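Local coordinates for metallopeptidase family protein (Thermus thermophilus, PDB 2EJQ) that is of unknown function but belongs to a zincin-like metallopeptidase family and probably binds a metal ion, at residues E4-L9 with V28-E33; E11-E16 with A87-T92; L70-F75 with F83-E88. The protein carries 1 engineered substitution. One frame throughout, in Å; residues are numbered along the deposited sequence.

Interaction 1: E4-L9 with V28-E33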
# COMPACT_ATOMS: atom_id res chain seq x y z
N GLU A 4 -10.18 5.91 -11.97
CA GLU A 4 -11.00 4.71 -12.07
C GLU A 4 -10.18 3.59 -12.67
O GLU A 4 -10.20 2.45 -12.20
CB GLU A 4 -12.22 4.96 -12.97
CG GLU A 4 -13.19 6.04 -12.48
CD GLU A 4 -12.60 7.45 -12.51
OE1 GLU A 4 -11.83 7.78 -13.44
OE2 GLU A 4 -12.91 8.25 -11.60
N ALA A 5 -9.45 3.93 -13.72
CA ALA A 5 -8.61 2.95 -14.40
C ALA A 5 -7.47 2.49 -13.49
O ALA A 5 -7.05 1.33 -13.56
CB ALA A 5 -8.06 3.55 -15.69
N PHE A 6 -6.98 3.39 -12.65
CA PHE A 6 -5.90 3.08 -11.73
C PHE A 6 -6.39 2.06 -10.70
O PHE A 6 -5.73 1.07 -10.43
CB PHE A 6 -5.42 4.35 -11.01
CG PHE A 6 -4.26 4.12 -10.07
CD1 PHE A 6 -2.98 3.87 -10.57
CD2 PHE A 6 -4.45 4.13 -8.69
CE1 PHE A 6 -1.91 3.63 -9.71
CE2 PHE A 6 -3.38 3.89 -7.83
CZ PHE A 6 -2.11 3.64 -8.34
N VAL A 7 -7.57 2.33 -10.13
CA VAL A 7 -8.17 1.44 -9.14
C VAL A 7 -8.33 0.05 -9.72
O VAL A 7 -8.01 -0.95 -9.08
CB VAL A 7 -9.56 1.95 -8.70
CG1 VAL A 7 -10.24 0.89 -7.83
CG2 VAL A 7 -9.42 3.27 -7.92
N GLU A 8 -8.83 0.00 -10.95
CA GLU A 8 -9.05 -1.24 -11.68
C GLU A 8 -7.74 -2.01 -11.93
O GLU A 8 -7.72 -3.23 -11.92
CB GLU A 8 -9.74 -0.91 -13.01
CG GLU A 8 -10.28 -2.09 -13.77
CD GLU A 8 -11.14 -1.65 -14.94
OE1 GLU A 8 -12.19 -1.00 -14.69
OE2 GLU A 8 -10.77 -1.94 -16.10
N LEU A 9 -6.66 -1.28 -12.17
CA LEU A 9 -5.37 -1.91 -12.41
C LEU A 9 -4.86 -2.53 -11.11
O LEU A 9 -4.33 -3.64 -11.11
CB LEU A 9 -4.36 -0.88 -12.92
CG LEU A 9 -2.91 -1.34 -13.07
CD1 LEU A 9 -2.84 -2.52 -14.04
CD2 LEU A 9 -2.06 -0.18 -13.55
N VAL A 28 -6.19 -3.78 0.15
CA VAL A 28 -5.53 -2.61 -0.40
C VAL A 28 -6.50 -1.43 -0.52
O VAL A 28 -7.61 -1.56 -1.05
CB VAL A 28 -4.98 -2.94 -1.81
CG1 VAL A 28 -4.22 -1.75 -2.39
CG2 VAL A 28 -4.09 -4.18 -1.73
N HIS A 29 -6.09 -0.27 -0.00
CA HIS A 29 -6.89 0.95 -0.08
C HIS A 29 -6.27 1.89 -1.13
O HIS A 29 -5.05 2.09 -1.14
CB HIS A 29 -6.91 1.68 1.27
CG HIS A 29 -7.77 1.04 2.31
ND1 HIS A 29 -9.06 0.62 2.06
CD2 HIS A 29 -7.54 0.77 3.62
CE1 HIS A 29 -9.58 0.12 3.16
NE2 HIS A 29 -8.68 0.21 4.13
N VAL A 30 -7.08 2.46 -2.00
CA VAL A 30 -6.54 3.38 -2.99
C VAL A 30 -7.11 4.78 -2.77
O VAL A 30 -8.32 4.96 -2.70
CB VAL A 30 -6.88 2.94 -4.44
CG1 VAL A 30 -6.34 3.96 -5.42
CG2 VAL A 30 -6.28 1.58 -4.71
N PHE A 31 -6.22 5.75 -2.63
CA PHE A 31 -6.64 7.12 -2.41
C PHE A 31 -6.23 8.00 -3.58
O PHE A 31 -5.18 7.77 -4.20
CB PHE A 31 -6.02 7.66 -1.11
CG PHE A 31 -6.34 6.83 0.09
CD1 PHE A 31 -5.54 5.73 0.42
CD2 PHE A 31 -7.47 7.09 0.85
CE1 PHE A 31 -5.87 4.91 1.49
CE2 PHE A 31 -7.81 6.27 1.94
CZ PHE A 31 -7.00 5.18 2.26
N PRO A 32 -7.05 9.01 -3.90
CA PRO A 32 -6.78 9.93 -5.02
C PRO A 32 -5.66 10.92 -4.71
O PRO A 32 -4.99 11.42 -5.61
CB PRO A 32 -8.11 10.66 -5.20
CG PRO A 32 -9.14 9.80 -4.48
CD PRO A 32 -8.35 9.32 -3.29
N GLU A 33 -5.48 11.22 -3.43
CA GLU A 33 -4.48 12.20 -3.04
C GLU A 33 -3.03 11.73 -3.16
O GLU A 33 -2.75 10.53 -3.25
CB GLU A 33 -4.73 12.69 -1.61
CG GLU A 33 -6.11 13.27 -1.35
CD GLU A 33 -7.18 12.20 -1.19
OE1 GLU A 33 -6.85 11.08 -0.73
OE2 GLU A 33 -8.36 12.47 -1.51
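V30 points a single methyl, CG1, from strand 27-31 into the helix above it, and that methyl meets both F6 and V7. On the F6 side it comes in at the edge of the phenyl ring and near its plane, not over a face: CG1 of V30 is 3.8 Å from F6 CD2, and CE2 of that ring is equally near, so the methyl straddles one C-C bond of the rim. On the V7 side the meeting is methyl to methyl, V7 CG2 to V30 CG1 at 4.0 Å. Both pairs of side chains run at a slant to one another.

The torsions account for this. V30 has CG1 anti to its backbone N (chi1 178°), which sends that branch out to the helix. F6 is likewise extended, with CG opposite the backbone N (chi1 -178°), and this carries the ring down from the helix to the strand. No hydrogen bond crosses, so the contact is purely apolar, and the strand stands close under the helix, with the CA atoms of V7 and V30 6.7 Å apart.

This is helix-on-sheet packing at the outermost strand 27-31. Y3 of the same helix also touches V30, F6 goes on to meet the rings of Y72 and F75 and the side chain of V89 on helix 85-105, and the strand is hydrogen-bonded to its parallel neighbour 67-71.

Interaction 2: E11-E16 with A87-T92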
# COMPACT_ATOMS: atom_id res chain seq x y z
N GLU A 11 -6.58 -3.59 -8.49
CA GLU A 11 -7.35 -4.77 -8.15
C GLU A 11 -6.98 -5.97 -9.02
O GLU A 11 -6.94 -7.12 -8.54
CB GLU A 11 -8.84 -4.48 -8.31
CG GLU A 11 -9.33 -3.28 -7.51
CD GLU A 11 -10.81 -3.02 -7.68
OE1 GLU A 11 -11.29 -3.04 -8.83
OE2 GLU A 11 -11.51 -2.78 -6.67
N ARG A 12 -6.73 -5.71 -10.30
CA ARG A 12 -6.40 -6.76 -11.25
C ARG A 12 -5.04 -7.37 -10.87
O ARG A 12 -4.89 -8.59 -10.89
CB ARG A 12 -6.41 -6.18 -12.68
CG ARG A 12 -5.84 -7.08 -13.77
CD ARG A 12 -5.40 -6.33 -14.96
NE ARG A 12 -4.00 -6.60 -15.28
CZ ARG A 12 -3.21 -5.78 -15.95
NH1 ARG A 12 -3.69 -4.65 -16.39
NH2 ARG A 12 -1.94 -6.09 -16.16
N LEU A 13 -4.08 -6.53 -10.52
CA LEU A 13 -2.76 -7.01 -10.10
C LEU A 13 -2.85 -7.65 -8.71
O LEU A 13 -2.23 -8.69 -8.46
CB LEU A 13 -1.75 -5.84 -10.08
CG LEU A 13 -1.38 -5.18 -11.42
CD1 LEU A 13 -0.44 -4.00 -11.17
CD2 LEU A 13 -0.71 -6.20 -12.32
N TRP A 14 -3.65 -7.06 -7.83
CA TRP A 14 -3.79 -7.59 -6.48
C TRP A 14 -4.32 -9.02 -6.50
O TRP A 14 -3.89 -9.85 -5.69
CB TRP A 14 -4.70 -6.70 -5.63
CG TRP A 14 -4.82 -7.14 -4.20
CD1 TRP A 14 -5.97 -7.42 -3.53
CD2 TRP A 14 -3.75 -7.31 -3.25
NE1 TRP A 14 -5.69 -7.76 -2.22
CE2 TRP A 14 -4.34 -7.70 -2.02
CE3 TRP A 14 -2.36 -7.16 -3.31
CZ2 TRP A 14 -3.59 -7.95 -0.87
CZ3 TRP A 14 -1.60 -7.41 -2.16
CH2 TRP A 14 -2.23 -7.80 -0.96
N GLU A 15 -5.25 -9.30 -7.41
CA GLU A 15 -5.81 -10.64 -7.52
C GLU A 15 -4.79 -11.68 -8.00
O GLU A 15 -4.97 -12.87 -7.75
CB GLU A 15 -7.02 -10.66 -8.46
CG GLU A 15 -8.34 -10.24 -7.82
CD GLU A 15 -8.77 -11.13 -6.66
OE1 GLU A 15 -8.61 -12.37 -6.77
OE2 GLU A 15 -9.29 -10.60 -5.66
N GLU A 16 -3.73 -11.25 -8.68
CA GLU A 16 -2.70 -12.19 -9.16
C GLU A 16 -1.89 -12.68 -7.98
O GLU A 16 -1.28 -13.75 -8.03
CB GLU A 16 -1.74 -11.52 -10.15
CG GLU A 16 -2.15 -11.60 -11.60
CD GLU A 16 -1.08 -11.06 -12.53
OE1 GLU A 16 0.08 -11.53 -12.46
OE2 GLU A 16 -1.39 -10.16 -13.34
N ALA A 87 4.07 -1.81 -14.01
CA ALA A 87 5.31 -2.13 -13.32
C ALA A 87 5.40 -1.39 -11.99
O ALA A 87 5.84 -1.97 -11.00
CB ALA A 87 6.49 -1.78 -14.19
N GLU A 88 4.99 -0.13 -11.97
CA GLU A 88 5.05 0.68 -10.76
C GLU A 88 4.05 0.23 -9.66
O GLU A 88 4.40 0.20 -8.49
CB GLU A 88 4.83 2.15 -11.10
CG GLU A 88 5.87 2.75 -12.05
CD GLU A 88 7.16 3.14 -11.34
OE1 GLU A 88 7.15 3.26 -10.10
OE2 GLU A 88 8.19 3.34 -12.03
N VAL A 89 2.83 -0.11 -10.05
CA VAL A 89 1.83 -0.58 -9.09
C VAL A 89 2.26 -1.94 -8.52
O VAL A 89 2.21 -2.19 -7.31
CB VAL A 89 0.45 -0.73 -9.76
CG1 VAL A 89 -0.50 -1.44 -8.82
CG2 VAL A 89 -0.11 0.63 -10.12
N TRP A 90 2.69 -2.83 -9.42
CA TRP A 90 3.14 -4.15 -9.03
C TRP A 90 4.17 -4.06 -7.92
O TRP A 90 3.99 -4.61 -6.83
CB TRP A 90 3.75 -4.85 -10.25
CG TRP A 90 4.27 -6.23 -9.98
CD1 TRP A 90 5.58 -6.61 -9.89
CD2 TRP A 90 3.49 -7.42 -9.86
NE1 TRP A 90 5.67 -7.97 -9.73
CE2 TRP A 90 4.40 -8.49 -9.71
CE3 TRP A 90 2.12 -7.69 -9.87
CZ2 TRP A 90 3.98 -9.82 -9.58
CZ3 TRP A 90 1.70 -9.00 -9.73
CH2 TRP A 90 2.63 -10.05 -9.59
N GLU A 91 5.24 -3.34 -8.20
CA GLU A 91 6.34 -3.14 -7.27
C GLU A 91 5.91 -2.52 -5.93
O GLU A 91 6.30 -2.99 -4.86
CB GLU A 91 7.40 -2.27 -7.96
CG GLU A 91 8.67 -2.02 -7.16
CD GLU A 91 9.36 -3.32 -6.75
OE1 GLU A 91 9.46 -4.23 -7.61
OE2 GLU A 91 9.79 -3.42 -5.57
N THR A 92 5.09 -1.47 -5.98
CA THR A 92 4.64 -0.80 -4.76
C THR A 92 3.78 -1.72 -3.88
O THR A 92 3.97 -1.81 -2.67
CB THR A 92 3.85 0.46 -5.12
OG1 THR A 92 4.68 1.34 -5.88
CG2 THR A 92 3.37 1.17 -3.86
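L13 reaches across to helix 85-105 with both of its methyls, each finding a different residue. CD1 presses on V89, 3.5 Å from V89 CG1, which is tight for two methyls, while CD2 lies 4.0 Å from CE3 of the W90 indole. The leucine manages this fork because CG stands opposite its carbonyl carbon (chi1 -67°) and CD1 continues the chain outward.

W90 takes the other course. Its CG is anti to the backbone N, and the indole swings back over the gap until its six-membered ring lies beside helix 3-16. There E16 OE1 is 4.1 Å from W90 CZ3 and about as far from CH2; the carboxylate meets the ring obliquely, the two planes 42° apart, in a loose contact at the margin.

At closest approach the axes of the two short segments are 10.0 Å apart, crossing at -47°. L13 packs as a knob among E86, V89, W90 and M93 of helix 85-105, in knobs-into-holes fashion, and R12 forms a salt bridge with E86. V89 is further packed by F6, L9 and V10 of helix 3-16 and by F75 of helix 72-78, placing it where three helices converge.

Interaction 3: L70-F75 with F83-E88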
# COMPACT_ATOMS: atom_id res chain seq x y z
N LEU A 70 -2.40 2.94 -1.32
CA LEU A 70 -1.77 3.42 -2.54
C LEU A 70 -2.23 4.86 -2.74
O LEU A 70 -3.40 5.18 -2.51
CB LEU A 70 -2.15 2.55 -3.74
CG LEU A 70 -1.50 1.16 -3.86
CD1 LEU A 70 -1.94 0.48 -5.15
CD2 LEU A 70 0.01 1.29 -3.86
N TYR A 71 -1.32 5.73 -3.15
CA TYR A 71 -1.65 7.14 -3.36
C TYR A 71 -1.57 7.46 -4.85
O TYR A 71 -0.49 7.65 -5.39
CB TYR A 71 -0.68 8.00 -2.56
CG TYR A 71 -0.72 7.69 -1.08
CD1 TYR A 71 -1.85 7.99 -0.32
CD2 TYR A 71 0.34 7.02 -0.46
CE1 TYR A 71 -1.92 7.65 1.02
CE2 TYR A 71 0.27 6.68 0.88
CZ TYR A 71 -0.86 6.99 1.61
OH TYR A 71 -0.96 6.63 2.93
N TYR A 72 -2.73 7.53 -5.50
CA TYR A 72 -2.78 7.83 -6.92
C TYR A 72 -2.11 9.16 -7.26
O TYR A 72 -1.40 9.26 -8.26
CB TYR A 72 -4.23 7.84 -7.40
CG TYR A 72 -4.39 8.21 -8.86
CD1 TYR A 72 -3.83 7.41 -9.86
CD2 TYR A 72 -5.10 9.35 -9.24
CE1 TYR A 72 -3.98 7.74 -11.20
CE2 TYR A 72 -5.25 9.69 -10.59
CZ TYR A 72 -4.69 8.87 -11.57
OH TYR A 72 -4.86 9.16 -12.90
N GLY A 73 -2.30 10.16 -6.41
CA GLY A 73 -1.68 11.45 -6.66
C GLY A 73 -0.16 11.41 -6.68
O GLY A 73 0.48 12.15 -7.43
N SER A 74 0.43 10.55 -5.85
CA SER A 74 1.88 10.43 -5.82
C SER A 74 2.38 9.84 -7.13
O SER A 74 3.43 10.24 -7.62
CB SER A 74 2.32 9.55 -4.65
OG SER A 74 2.08 10.19 -3.42
N PHE A 75 1.63 8.88 -7.68
CA PHE A 75 1.99 8.25 -8.95
C PHE A 75 1.99 9.30 -10.08
O PHE A 75 2.88 9.31 -10.93
CB PHE A 75 1.00 7.13 -9.32
CG PHE A 75 1.24 5.81 -8.59
CD1 PHE A 75 0.83 5.64 -7.27
CD2 PHE A 75 1.87 4.74 -9.24
CE1 PHE A 75 1.04 4.44 -6.61
CE2 PHE A 75 2.08 3.52 -8.58
CZ PHE A 75 1.67 3.37 -7.27
N PHE A 83 5.87 6.23 -18.50
CA PHE A 83 5.62 5.70 -17.15
C PHE A 83 4.95 4.33 -17.21
O PHE A 83 3.87 4.19 -17.76
CB PHE A 83 4.72 6.67 -16.37
CG PHE A 83 4.57 6.33 -14.92
CD1 PHE A 83 5.65 6.44 -14.05
CD2 PHE A 83 3.35 5.90 -14.41
CE1 PHE A 83 5.53 6.13 -12.69
CE2 PHE A 83 3.21 5.58 -13.06
CZ PHE A 83 4.30 5.70 -12.20
N ASP A 84 5.60 3.31 -16.65
CA ASP A 84 5.03 1.96 -16.68
C ASP A 84 4.09 1.79 -15.49
O ASP A 84 4.52 1.41 -14.40
CB ASP A 84 6.13 0.92 -16.58
CG ASP A 84 5.66 -0.46 -17.00
OD1 ASP A 84 4.45 -0.75 -16.83
OD2 ASP A 84 6.50 -1.24 -17.48
N TRP A 85 2.81 2.08 -15.71
CA TRP A 85 1.82 1.98 -14.64
C TRP A 85 1.77 0.62 -13.97
O TRP A 85 1.78 0.52 -12.74
CB TRP A 85 0.42 2.33 -15.17
CG TRP A 85 0.21 3.80 -15.42
CD1 TRP A 85 0.32 4.46 -16.62
CD2 TRP A 85 -0.11 4.80 -14.44
NE1 TRP A 85 0.08 5.81 -16.44
CE2 TRP A 85 -0.19 6.04 -15.12
CE3 TRP A 85 -0.34 4.76 -13.06
CZ2 TRP A 85 -0.49 7.24 -14.45
CZ3 TRP A 85 -0.64 5.96 -12.39
CH2 TRP A 85 -0.71 7.18 -13.09
N GLU A 86 1.72 -0.42 -14.79
CA GLU A 86 1.66 -1.78 -14.29
C GLU A 86 2.89 -2.16 -13.49
O GLU A 86 2.79 -2.74 -12.40
CB GLU A 86 1.49 -2.76 -15.45
CG GLU A 86 1.49 -4.22 -15.00
CD GLU A 86 1.55 -5.19 -16.16
OE1 GLU A 86 0.47 -5.55 -16.69
OE2 GLU A 86 2.67 -5.57 -16.55
N ALA A 87 4.07 -1.81 -14.01
CA ALA A 87 5.31 -2.13 -13.32
C ALA A 87 5.40 -1.39 -11.99
O ALA A 87 5.84 -1.97 -11.00
CB ALA A 87 6.49 -1.78 -14.19
N GLU A 88 4.99 -0.13 -11.97
CA GLU A 88 5.05 0.68 -10.76
C GLU A 88 4.05 0.23 -9.66
O GLU A 88 4.40 0.20 -8.49
CB GLU A 88 4.83 2.15 -11.10
CG GLU A 88 5.87 2.75 -12.05
CD GLU A 88 7.16 3.14 -11.34
OE1 GLU A 88 7.15 3.26 -10.10
OE2 GLU A 88 8.19 3.34 -12.03
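F75 sets its CB methylene against the indole of W85, 3.7 Å from W85 CZ3, in an oblique approach. The same end of the indole receives Y72, whose CE1 is 3.8 Å from W85 CH2, also at a slant. F83, two residues before W85, meets the same phenylalanine: its ring is turned with its rim toward F75, F83 CZ standing 3.9 Å from F75 CD2, and the two side chains cross at about a right angle. F83 also lays CD2 over the centre of one indole face, 3.5 Å above the plane, which backs W85.

Aliphatic packing comes from E88, whose CB sits 4.0 Å from F75 CE2 at the phenyl edge. F75 gets there with CG beside its backbone N (chi1 -79°). An alanine at F75 would keep CB against the indole but is likely to open a gap beside F83 and E88.

The polar element is a helix cap: D84 is the N-cap of helix 85-105, and its OD1 accepts from A87 N at 3.0 Å, the donor standing above the carboxylate plane.

Thus helix 72-78 is packed on the first turn of helix 85-105, close to L76 and A79, which bind magnesium in a structure of this protein, though none is bound to this chain here. L9 of helix 3-16 touches W85, and T92 of helix 85-105 touches F75.

Overall arrangement
From the N terminus, helix 3-16 serves first in interaction 1, which closes an 18-residue excursion including the rest of the helix, and then in interaction 2, which joins its second half to helix 85-105. The two cross along the chain, since 11-16 lies within the span of interaction 1 and 28-33 within that of interaction 2. Interaction 3 begins after interaction 1 has closed; it spans the short turn between helix 72-78 and helix 85-105, opening inside interaction 2 and ending on the same stretch, where they share A87 and E88. T92 packs on L70, and strands 27-31 and 67-71 pair, so sheet and three helices are tied together. Helix 85-105 carries an HExxH pattern, consistent with a zincin.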